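Ribosome maturation protein SDO1 homolog (Methanothermobacter thermautotrophicus, PDB 2WBM) probably takes part in ribosome maturation as the archaeal counterpart of the Shwachman-Bodian-Diamond syndrome protein, a conformationally flexible RNA-binding protein. Local coordinates at residues A[233-238]-A[246-251]; A[184-189]-A[208-213]; A[155-160]-A[164-169]; A[26-31]-A[110-115]. All blocks are in the same frame, centred on the assembly; numbering follows the deposited sequence. Where two conformers were deposited one is given.

Interaction 1: A[233-238]-A[246-251]; sequences SFYQKL and VETRLI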
# COMPACT_ATOMS: atom_id res chain seq x y z
N SER A 233 4.88 -13.76 14.05
CA SER A 233 4.30 -12.61 14.75
C SER A 233 2.97 -12.99 15.41
O SER A 233 2.66 -12.56 16.52
CB SER A 233 4.10 -11.45 13.76
OG SER A 233 3.35 -10.40 14.35
N PHE A 234 2.19 -13.80 14.70
CA PHE A 234 0.89 -14.27 15.18
C PHE A 234 1.06 -15.10 16.45
O PHE A 234 0.38 -14.86 17.46
CB PHE A 234 0.20 -15.10 14.10
CG PHE A 234 -1.22 -15.49 14.42
CD1 PHE A 234 -2.14 -14.56 14.90
CD2 PHE A 234 -1.66 -16.80 14.20
CE1 PHE A 234 -3.47 -14.92 15.16
CE2 PHE A 234 -3.00 -17.17 14.47
CZ PHE A 234 -3.90 -16.22 14.94
N TYR A 235 1.99 -16.05 16.40
CA TYR A 235 2.28 -16.87 17.56
C TYR A 235 2.74 -15.99 18.73
O TYR A 235 2.29 -16.16 19.86
CB TYR A 235 3.33 -17.95 17.26
CG TYR A 235 3.63 -18.75 18.50
CD1 TYR A 235 2.75 -19.75 18.94
CD2 TYR A 235 4.75 -18.47 19.29
CE1 TYR A 235 3.00 -20.47 20.10
CE2 TYR A 235 5.01 -19.18 20.46
CZ TYR A 235 4.12 -20.18 20.85
OH TYR A 235 4.35 -20.90 22.00
N GLN A 236 3.65 -15.05 18.45
CA GLN A 236 4.20 -14.19 19.49
C GLN A 236 3.10 -13.37 20.18
O GLN A 236 3.09 -13.28 21.42
CB GLN A 236 5.29 -13.27 18.93
CG GLN A 236 6.16 -12.63 19.99
CD GLN A 236 7.38 -11.95 19.39
OE1 GLN A 236 7.36 -11.49 18.25
NE2 GLN A 236 8.46 -11.88 20.17
N LYS A 237 2.19 -12.78 19.41
CA LYS A 237 1.12 -11.95 19.98
C LYS A 237 0.16 -12.77 20.82
O LYS A 237 -0.26 -12.33 21.90
CB LYS A 237 0.35 -11.17 18.91
CG LYS A 237 1.15 -10.01 18.29
CD LYS A 237 1.41 -8.87 19.26
CE LYS A 237 2.45 -7.91 18.69
NZ LYS A 237 2.81 -6.81 19.63
N LEU A 238 -0.17 -13.97 20.34
CA LEU A 238 -1.07 -14.87 21.05
C LEU A 238 -0.43 -15.36 22.35
O LEU A 238 -1.08 -15.41 23.40
CB LEU A 238 -1.46 -16.06 20.17
CG LEU A 238 -2.43 -15.82 19.02
CD1 LEU A 238 -2.51 -17.07 18.14
CD2 LEU A 238 -3.81 -15.40 19.53
N VAL A 246 -1.23 -21.09 25.21
CA VAL A 246 -1.73 -21.21 23.84
C VAL A 246 -1.04 -22.38 23.16
O VAL A 246 0.12 -22.71 23.45
CB VAL A 246 -1.53 -19.89 23.01
CG1 VAL A 246 -0.05 -19.47 22.95
CG2 VAL A 246 -2.10 -20.03 21.60
N GLU A 247 -1.77 -23.03 22.26
CA GLU A 247 -1.24 -24.10 21.45
C GLU A 247 -1.58 -23.74 20.01
O GLU A 247 -2.70 -23.33 19.71
CB GLU A 247 -1.92 -25.39 21.88
CG GLU A 247 -1.55 -26.63 21.11
CD GLU A 247 -2.33 -27.85 21.59
OE1 GLU A 247 -2.49 -28.00 22.83
OE2 GLU A 247 -2.79 -28.65 20.75
N THR A 248 -0.60 -23.82 19.11
CA THR A 248 -0.85 -23.52 17.70
C THR A 248 -0.25 -24.59 16.80
O THR A 248 0.72 -25.25 17.17
CB THR A 248 -0.28 -22.13 17.26
OG1 THR A 248 1.15 -22.18 17.25
CG2 THR A 248 -0.78 -21.00 18.16
N ARG A 249 -0.84 -24.78 15.62
CA ARG A 249 -0.26 -25.65 14.62
C ARG A 249 -0.74 -25.23 13.26
O ARG A 249 -1.83 -24.66 13.14
CB ARG A 249 -0.60 -27.13 14.88
CG ARG A 249 -2.07 -27.48 14.69
CD ARG A 249 -2.29 -28.99 14.71
NE ARG A 249 -3.69 -29.29 14.42
CZ ARG A 249 -4.64 -29.39 15.34
NH1 ARG A 249 -4.35 -29.24 16.64
NH2 ARG A 249 -5.89 -29.65 14.97
N LEU A 250 0.06 -25.50 12.24
CA LEU A 250 -0.34 -25.27 10.86
C LEU A 250 -1.27 -26.37 10.41
O LEU A 250 -1.02 -27.54 10.70
CB LEU A 250 0.87 -25.25 9.92
CG LEU A 250 1.74 -24.00 9.91
CD1 LEU A 250 2.92 -24.20 8.95
CD2 LEU A 250 0.94 -22.76 9.53
N ILE A 251 -2.32 -26.02 9.69
CA ILE A 251 -3.36 -26.99 9.40
C ILE A 251 -2.94 -28.07 8.41
O ILE A 251 -2.47 -27.77 7.31
CB ILE A 251 -4.71 -26.34 9.06
CG1 ILE A 251 -5.41 -26.00 10.38
CG2 ILE A 251 -5.56 -27.23 8.14
CD1 ILE A 251 -6.90 -26.09 10.35
O HOH W 1 2.84 -23.17 22.47
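Tyr235 and Leu238, one helical turn apart, meet Val246 and Thr248, which stand two residues apart on the partner segment, and the contact between them is largely apolar, with no direct hydrogen bond. Leu238 points at the strand: its CB lies 4.3 Å from Val246 CG2, while its CD1 comes to 4.3 Å from Thr248 CG2. Val246 CG1 takes a second partner, reaching obliquely to the Tyr235 ring at 4.3 Å from CE1. These distances describe ordinary van der Waals packing without strain.

The ring of Tyr235 adds an edge contact, and its hydroxyl the one polar link. With CG anti to the backbone N (chi1 178°), the ring swings from the helix toward the strand. There Thr248 CG2 packs in the plane of the ring at its edge, 3.8 Å from Tyr235 CD1, whereas Thr248 OG1 approaches CD1 obliquely at 3.4 Å. That threonine hydroxyl is also hydrogen-bonded to a bound glycerol. At the far end of the ring a water, likewise at the ring edge and in its plane, lies 2.8 Å from Tyr235 OH and donates to Val246 O over 2.9 Å. It bridges the exposed phenol to the backbone just ahead of the strand, a link that the two segments do not make directly.

Helix 231-241 thus packs against the C-terminal strand 247-250, which pairs antiparallel with strand 181-191. Leu238 and Thr248 both also touch Ile189 on that strand, and the neighbouring Phe234 ring turns to helix 196-206, where it meets Phe206.

Interaction 2: A[184-189]-A[208-213]; sequences KVRVAI and KITNEE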
# COMPACT_ATOMS: atom_id res chain seq x y z
N LYS A 184 -1.48 -17.53 1.73
CA LYS A 184 -2.15 -17.51 3.01
C LYS A 184 -1.95 -18.89 3.62
O LYS A 184 -1.81 -19.87 2.89
CB LYS A 184 -3.65 -17.24 2.87
CG LYS A 184 -4.02 -16.00 2.06
CD LYS A 184 -3.70 -14.70 2.77
CE LYS A 184 -4.07 -13.51 1.85
NZ LYS A 184 -3.58 -12.19 2.35
N VAL A 185 -1.90 -18.95 4.94
CA VAL A 185 -1.82 -20.23 5.65
C VAL A 185 -2.93 -20.29 6.68
O VAL A 185 -3.45 -19.25 7.10
CB VAL A 185 -0.46 -20.47 6.32
CG1 VAL A 185 0.68 -20.38 5.29
CG2 VAL A 185 -0.24 -19.51 7.48
N ARG A 186 -3.30 -21.50 7.08
CA ARG A 186 -4.32 -21.67 8.12
C ARG A 186 -3.69 -22.25 9.36
O ARG A 186 -2.95 -23.23 9.29
CB ARG A 186 -5.47 -22.56 7.60
CG ARG A 186 -6.42 -21.79 6.68
CD ARG A 186 -7.72 -22.53 6.38
NE ARG A 186 -8.50 -21.79 5.37
CZ ARG A 186 -9.78 -22.03 5.07
NH1 ARG A 186 -10.46 -22.99 5.69
NH2 ARG A 186 -10.38 -21.30 4.13
N VAL A 187 -3.96 -21.61 10.50
CA VAL A 187 -3.37 -22.00 11.76
C VAL A 187 -4.51 -22.37 12.69
O VAL A 187 -5.48 -21.62 12.82
CB VAL A 187 -2.60 -20.80 12.37
CG1 VAL A 187 -2.00 -21.18 13.72
CG2 VAL A 187 -1.51 -20.29 11.38
N ALA A 188 -4.40 -23.52 13.34
CA ALA A 188 -5.37 -23.90 14.36
C ALA A 188 -4.79 -23.48 15.70
O ALA A 188 -3.63 -23.80 16.02
CB ALA A 188 -5.62 -25.41 14.33
N ILE A 189 -5.58 -22.75 16.47
CA ILE A 189 -5.12 -22.33 17.79
C ILE A 189 -6.06 -22.89 18.84
O ILE A 189 -7.24 -23.15 18.57
CB ILE A 189 -5.02 -20.78 17.90
CG1 ILE A 189 -6.41 -20.13 17.99
CG2 ILE A 189 -4.24 -20.19 16.71
CD1 ILE A 189 -6.38 -18.63 18.28
N LYS A 208 -8.53 -13.92 9.39
CA LYS A 208 -9.97 -14.19 9.44
C LYS A 208 -10.21 -15.57 10.02
O LYS A 208 -9.55 -16.53 9.63
CB LYS A 208 -10.59 -14.13 8.05
CG LYS A 208 -10.35 -12.82 7.28
CD LYS A 208 -10.99 -11.63 7.98
CE LYS A 208 -10.69 -10.34 7.25
NZ LYS A 208 -11.30 -9.19 7.96
N ILE A 209 -11.16 -15.66 10.95
CA ILE A 209 -11.55 -16.95 11.53
C ILE A 209 -12.43 -17.71 10.55
O ILE A 209 -13.49 -17.22 10.15
CB ILE A 209 -12.31 -16.74 12.87
CG1 ILE A 209 -11.38 -16.05 13.87
CG2 ILE A 209 -12.87 -18.08 13.41
CD1 ILE A 209 -12.10 -15.55 15.13
N THR A 210 -11.98 -18.90 10.15
CA THR A 210 -12.74 -19.71 9.19
C THR A 210 -13.60 -20.75 9.93
O THR A 210 -14.62 -21.19 9.43
CB THR A 210 -11.81 -20.43 8.19
OG1 THR A 210 -10.93 -21.31 8.89
CG2 THR A 210 -10.99 -19.39 7.41
N ASN A 211 -13.14 -21.15 11.11
CA ASN A 211 -13.87 -22.11 11.94
C ASN A 211 -13.51 -21.83 13.39
O ASN A 211 -12.39 -21.42 13.71
CB ASN A 211 -13.51 -23.58 11.60
CG ASN A 211 -13.59 -23.91 10.14
OD1 ASN A 211 -14.60 -24.49 9.63
ND2 ASN A 211 -12.53 -23.61 9.43
N GLU A 212 -14.47 -22.04 14.29
CA GLU A 212 -14.18 -21.94 15.71
C GLU A 212 -15.15 -22.80 16.49
O GLU A 212 -16.30 -22.93 16.09
CB GLU A 212 -14.22 -20.48 16.20
CG GLU A 212 -15.46 -19.66 15.80
CD GLU A 212 -16.70 -20.00 16.61
OE1 GLU A 212 -17.80 -20.09 16.01
OE2 GLU A 212 -16.58 -20.20 17.82
N GLU A 213 -14.66 -23.42 17.56
CA GLU A 213 -15.45 -24.38 18.31
C GLU A 213 -15.09 -24.35 19.77
O GLU A 213 -13.93 -24.57 20.15
CB GLU A 213 -15.22 -25.82 17.81
CG GLU A 213 -15.92 -26.18 16.52
CD GLU A 213 -17.42 -26.19 16.66
OE1 GLU A 213 -17.94 -26.80 17.61
OE2 GLU A 213 -18.09 -25.60 15.80
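The methyl group of Thr210, rather than its hydroxyl, sits over the centre of the Arg186 guanidinium, with CG2 3.7 Å above the plane. It is an apolar group packed on one face of a charged one, and no hydrogen bond joins the two segments. Thr210 OG1 stands over the same face, 3.6 Å from Arg186 NH1. Asn211 adds little, its ND2 lying obliquely 4.3 Å from Arg186 NH1.

The torsions explain how Arg186 reaches so far across. Its CG is anti to the carbonyl carbon (chi1 -78°), and the chain then runs extended to NE. This carries the guanidinium across much of the 8.7 Å between Arg186 CA and Thr210 CA. Strand 220-227 lies between the two strands in the sheet, and Arg186 spans it, its NE forming a salt bridge with Glu225 of that middle strand.

Thr210 and Asn211 both face Val223, which makes a classic beta bulge where the edge strand turns a corner. Within the bulge Asn211 ND2 gives a weak hydrogen bond to Thr210 OG1 (2.9 Å, angle 118°), and the same hydroxyl is weakly bonded to Val223 O. A glycine in place of Thr210 would probably uncover this face of the Arg186 guanidinium and leave Asn211 ND2 without its weak acceptor.

Chemically, the division of labour is clear: Glu225 meets the charge through NE, while Thr210 supplies contact over the flat face. The link between strands 181-191 and 208-214 is a surface contact of modest area, and the guanidinium is likely to be positioned more by Glu225 than by the threonine.

Interaction 3: A[155-160]-A[164-169]; sequences VHVDPF and DEQVNI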
# COMPACT_ATOMS: atom_id res chain seq x y z
N VAL A 155 16.76 -3.70 -7.31
CA VAL A 155 15.44 -3.11 -7.41
C VAL A 155 15.50 -1.60 -7.17
O VAL A 155 16.08 -1.15 -6.18
CB VAL A 155 14.46 -3.77 -6.38
CG1 VAL A 155 13.16 -3.01 -6.31
CG2 VAL A 155 14.22 -5.25 -6.74
N HIS A 156 14.91 -0.84 -8.09
CA HIS A 156 14.72 0.59 -7.91
C HIS A 156 13.25 0.83 -7.57
O HIS A 156 12.38 0.55 -8.39
CB HIS A 156 15.10 1.36 -9.18
CG HIS A 156 16.53 1.19 -9.58
ND1 HIS A 156 16.96 0.16 -10.40
CD2 HIS A 156 17.64 1.92 -9.29
CE1 HIS A 156 18.27 0.25 -10.58
NE2 HIS A 156 18.70 1.32 -9.93
N VAL A 157 12.99 1.34 -6.37
CA VAL A 157 11.63 1.66 -5.95
C VAL A 157 11.21 3.01 -6.57
O VAL A 157 11.99 3.96 -6.57
CB VAL A 157 11.52 1.67 -4.40
CG1 VAL A 157 10.21 2.29 -3.91
CG2 VAL A 157 11.68 0.24 -3.84
N ASP A 158 10.01 3.05 -7.13
CA ASP A 158 9.46 4.29 -7.70
C ASP A 158 8.90 5.17 -6.59
O ASP A 158 8.25 4.66 -5.67
CB ASP A 158 8.35 3.97 -8.69
CG ASP A 158 7.97 5.16 -9.53
OD1 ASP A 158 8.71 5.44 -10.49
OD2 ASP A 158 6.96 5.83 -9.23
N PRO A 159 9.11 6.50 -6.68
CA PRO A 159 8.53 7.39 -5.68
C PRO A 159 6.99 7.48 -5.72
O PRO A 159 6.36 7.75 -4.70
CB PRO A 159 9.12 8.76 -6.05
CG PRO A 159 9.43 8.63 -7.54
CD PRO A 159 9.95 7.23 -7.65
N PHE A 160 6.39 7.25 -6.89
CA PHE A 160 4.98 7.62 -7.10
C PHE A 160 4.01 6.44 -7.22
O PHE A 160 2.90 6.49 -6.66
CB PHE A 160 4.85 8.54 -8.33
CG PHE A 160 3.43 9.00 -8.60
CD1 PHE A 160 2.84 9.98 -7.81
CD2 PHE A 160 2.69 8.45 -9.65
CE1 PHE A 160 1.53 10.41 -8.04
CE2 PHE A 160 1.39 8.86 -9.90
CZ PHE A 160 0.80 9.86 -9.10
N ASP A 164 0.88 -1.09 -3.67
CA ASP A 164 0.20 -2.26 -4.24
C ASP A 164 0.76 -2.69 -5.60
O ASP A 164 1.08 -3.87 -5.79
CB ASP A 164 -1.31 -2.02 -4.35
CG ASP A 164 -2.02 -2.17 -3.02
OD1 ASP A 164 -1.45 -2.80 -2.10
OD2 ASP A 164 -3.15 -1.65 -2.90
N GLU A 165 0.87 -1.74 -6.53
CA GLU A 165 1.43 -2.05 -7.84
C GLU A 165 2.89 -2.46 -7.76
O GLU A 165 3.32 -3.41 -8.41
CB GLU A 165 1.26 -0.88 -8.81
CG GLU A 165 1.56 -1.27 -10.26
CD GLU A 165 1.84 -0.09 -11.17
OE1 GLU A 165 1.81 1.07 -10.70
OE2 GLU A 165 2.10 -0.34 -12.36
N GLN A 166 3.67 -1.76 -6.94
CA GLN A 166 5.09 -2.06 -6.87
C GLN A 166 5.40 -3.38 -6.18
O GLN A 166 6.38 -4.03 -6.51
CB GLN A 166 5.85 -0.94 -6.17
CG GLN A 166 5.78 0.39 -6.90
CD GLN A 166 6.89 1.31 -6.47
OE1 GLN A 166 8.07 1.01 -6.67
NE2 GLN A 166 6.53 2.45 -5.87
N VAL A 167 4.55 -3.78 -5.23
CA VAL A 167 4.77 -5.05 -4.55
C VAL A 167 4.87 -6.19 -5.58
O VAL A 167 5.77 -7.02 -5.50
CB VAL A 167 3.66 -5.32 -3.50
CG1 VAL A 167 3.55 -6.82 -3.19
CG2 VAL A 167 3.94 -4.51 -2.24
N ASN A 168 3.95 -6.22 -6.54
CA ASN A 168 3.97 -7.26 -7.58
C ASN A 168 5.19 -7.19 -8.50
O ASN A 168 5.74 -8.22 -8.89
CB ASN A 168 2.68 -7.24 -8.40
CG ASN A 168 1.45 -7.59 -7.56
OD1 ASN A 168 1.53 -8.35 -6.59
ND2 ASN A 168 0.31 -7.02 -7.94
N ILE A 169 5.59 -5.97 -8.87
CA ILE A 169 6.82 -5.75 -9.66
C ILE A 169 8.05 -6.25 -8.89
O ILE A 169 8.87 -7.00 -9.43
CB ILE A 169 6.99 -4.24 -9.99
CG1 ILE A 169 5.85 -3.77 -10.90
CG2 ILE A 169 8.36 -3.98 -10.65
CD1 ILE A 169 5.78 -2.24 -11.09
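A side-chain amide binding the backbone of a loop is the essence of this contact, made in domain II where the irregular segment 155-160 leads from helix 143-152 toward helix 163-174. Gln166, on the first turn of helix 163-174, meets Asp158 with both ends of its amide. Asp158 N donates to Gln166 OE1 over 2.9 Å at an N-H...O angle of 157°, and Gln166 NE2 returns a bond of 2.8 Å to Asp158 O. Both bonds are fairly straight, but each donor is tilted by 27° from the plane of the carbonyl it meets, so the amide and the loop are not quite coplanar.

The glutamine chain is extended beyond CG, which brings the amide alongside Asp158. Two grips on a single residue fix the rotation of the group. A third bond runs from NE2 to Lys161 O, just past the loop segment. Around this polar centre Val157 CG1 lies 3.7 Å from Gln166 OE1, the two side chains crossing at about a right angle, and Asp158 CB rests at 3.6 Å from the same oxygen. Ile124 of helix 110-131 touches both Val157 and Gln166. A leucine in place of Gln166 would probably leave Asp158 N and Asp158 O without their mates and set this part of the loop free to shift.

The carboxylate of Asp158 works separately. Its OD2 accepts from Phe160 N at 2.8 Å, the donor lying above the carboxylate plane, and also from Lys161 N. The first of these bonds defines an Asx turn, which bends the chain just before helix 163-174 begins.

Interaction 4: A[26-31]-A[110-115]; sequences DAVIAR and AEQRRQ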
# COMPACT_ATOMS: atom_id res chain seq x y z
N ASP A 26 3.39 18.53 0.95
CA ASP A 26 3.30 17.18 0.43
C ASP A 26 2.67 17.14 -0.96
O ASP A 26 2.84 16.14 -1.67
CB ASP A 26 2.55 16.25 1.40
CG ASP A 26 3.45 15.62 2.46
OD1 ASP A 26 2.97 14.69 3.14
OD2 ASP A 26 4.63 16.03 2.62
N ALA A 27 1.98 18.21 -1.37
CA ALA A 27 1.38 18.27 -2.71
C ALA A 27 2.47 18.17 -3.75
O ALA A 27 3.54 18.75 -3.59
CB ALA A 27 0.57 19.54 -2.93
N VAL A 28 2.16 17.45 -4.83
CA VAL A 28 3.06 17.32 -5.97
C VAL A 28 2.35 17.96 -7.15
O VAL A 28 1.17 18.35 -7.05
CB VAL A 28 3.47 15.82 -6.23
CG1 VAL A 28 4.12 15.22 -4.98
CG2 VAL A 28 2.24 14.98 -6.64
N ILE A 29 3.06 18.11 -8.25
CA ILE A 29 2.49 18.72 -9.43
C ILE A 29 2.17 17.66 -10.47
O ILE A 29 3.01 16.79 -10.74
CB ILE A 29 3.49 19.75 -9.98
CG1 ILE A 29 3.55 20.95 -9.03
CG2 ILE A 29 3.11 20.16 -11.42
CD1 ILE A 29 4.74 21.87 -9.28
N ALA A 30 0.97 17.70 -11.02
CA ALA A 30 0.66 16.94 -12.24
C ALA A 30 0.69 17.93 -13.39
O ALA A 30 0.07 19.00 -13.32
CB ALA A 30 -0.71 16.24 -12.13
N ARG A 31 1.43 17.59 -14.43
CA ARG A 31 1.72 18.51 -15.53
C ARG A 31 1.31 17.88 -16.86
O ARG A 31 1.56 16.69 -17.09
CB ARG A 31 3.24 18.76 -15.57
CG ARG A 31 3.71 19.56 -16.77
CD ARG A 31 5.20 19.67 -16.77
NE ARG A 31 5.69 20.54 -15.70
CZ ARG A 31 6.96 20.62 -15.31
NH1 ARG A 31 7.92 19.88 -15.89
NH2 ARG A 31 7.30 21.47 -14.34
N ALA A 110 13.37 17.35 -5.25
CA ALA A 110 14.38 16.36 -4.86
C ALA A 110 14.04 15.76 -3.50
O ALA A 110 14.13 14.53 -3.30
CB ALA A 110 15.76 17.00 -4.82
N GLU A 111 13.63 16.61 -2.56
CA GLU A 111 13.29 16.11 -1.23
C GLU A 111 12.07 15.15 -1.27
O GLU A 111 12.06 14.13 -0.58
CB GLU A 111 13.06 17.26 -0.25
CG GLU A 111 12.75 16.79 1.18
CD GLU A 111 13.83 15.89 1.81
OE1 GLU A 111 14.99 15.84 1.33
OE2 GLU A 111 13.50 15.21 2.81
N GLN A 112 11.07 15.49 -2.08
CA GLN A 112 9.87 14.66 -2.19
C GLN A 112 10.19 13.30 -2.78
O GLN A 112 9.73 12.27 -2.28
CB GLN A 112 8.79 15.32 -3.05
CG GLN A 112 8.03 16.45 -2.35
CD GLN A 112 7.07 17.15 -3.30
OE1 GLN A 112 7.31 17.21 -4.50
NE2 GLN A 112 5.98 17.68 -2.75
N ARG A 113 10.99 13.28 -3.84
CA ARG A 113 11.41 12.00 -4.42
C ARG A 113 12.14 11.13 -3.40
O ARG A 113 11.84 9.92 -3.30
CB ARG A 113 12.27 12.20 -5.67
CG ARG A 113 12.59 10.85 -6.36
CD ARG A 113 13.48 11.07 -7.58
NE ARG A 113 13.64 9.86 -8.39
CZ ARG A 113 14.67 9.01 -8.30
NH1 ARG A 113 15.64 9.19 -7.40
NH2 ARG A 113 14.73 7.97 -9.14
N ARG A 114 13.07 11.73 -2.65
CA ARG A 114 13.86 10.98 -1.65
C ARG A 114 12.95 10.41 -0.56
O ARG A 114 13.04 9.22 -0.22
CB ARG A 114 14.94 11.85 -1.00
CG ARG A 114 15.74 11.12 0.09
CD ARG A 114 16.52 12.07 0.97
NE ARG A 114 15.68 12.73 1.96
CZ ARG A 114 14.99 12.10 2.91
NH1 ARG A 114 15.02 10.77 2.98
NH2 ARG A 114 14.26 12.78 3.77
N GLN A 115 12.08 11.25 -0.02
CA GLN A 115 11.17 10.85 1.04
C GLN A 115 10.15 9.80 0.59
O GLN A 115 9.89 8.84 1.32
CB GLN A 115 10.46 12.07 1.61
CG GLN A 115 11.39 12.96 2.42
CD GLN A 115 10.68 13.76 3.50
OE1 GLN A 115 10.61 14.99 3.44
NE2 GLN A 115 10.14 13.06 4.50
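Segment 26-31 runs from a loop into strand 28-34, and its nearest backbone approach to segment 110-115 of helix 110-131 is Asp26 CA to Gln112 CA at 7.5 Å, a gap that the side chain of Gln112 bridges. Gln112 NE2 donates to Ala27 O over 2.8 Å with an N-H...O angle of 148°. The acceptor lies in the plane of the glutamine amide, yet the donor stands 50° above the plane of the Ala27 carbonyl, away from its lone pairs. CG anti to the carbonyl carbon (chi1 -76°) and an extended chain beyond it send the amide straight from the helix to the strand.

NE2 also bonds to Glu25 O, so one amide nitrogen holds two backbone carbonyls just ahead of the strand, while Ala27 O has a second donor in Arg74 NH2. On the apolar side, Val28 CG1 lies 3.8 Å from Gln112 OE1, the two side chains meeting at a slant.

On the helix itself, Arg114 holds Glu111 side-on: NE donates to OE1 and NH2 to OE2 at 2.7 Å, each oxygen being met on its syn side.

The Gln112 bond ties the entry of strand 28-34, the middle strand of a three-stranded antiparallel sheet, to the first turn of the long helix 110-131. It is a polar side-chain-to-backbone link between a sheet of the SBDS N-terminal region and the helix that follows its third strand, 105-107.

How the interactions relate
From the N terminus, interaction 4 comes first and closes the longest loop, bringing the start of helix 110-131 back to segment 26-31 and enclosing most of the N-terminal domain. Interaction 3 follows in domain II, a tight closure with three residues between its segments; Pro159 CB packs 4.0 Å from Arg113 O, so the two contacts touch. Interaction 2 then spans helix 196-206, and interaction 1 closes the short connection to the last strand. All four run in series, none nested or crossed. Interactions 1 and 2 share a sheet through neighbouring strands 247-250 and 181-191, while interactions 1 and 4 lie about 42 Å apart between centres.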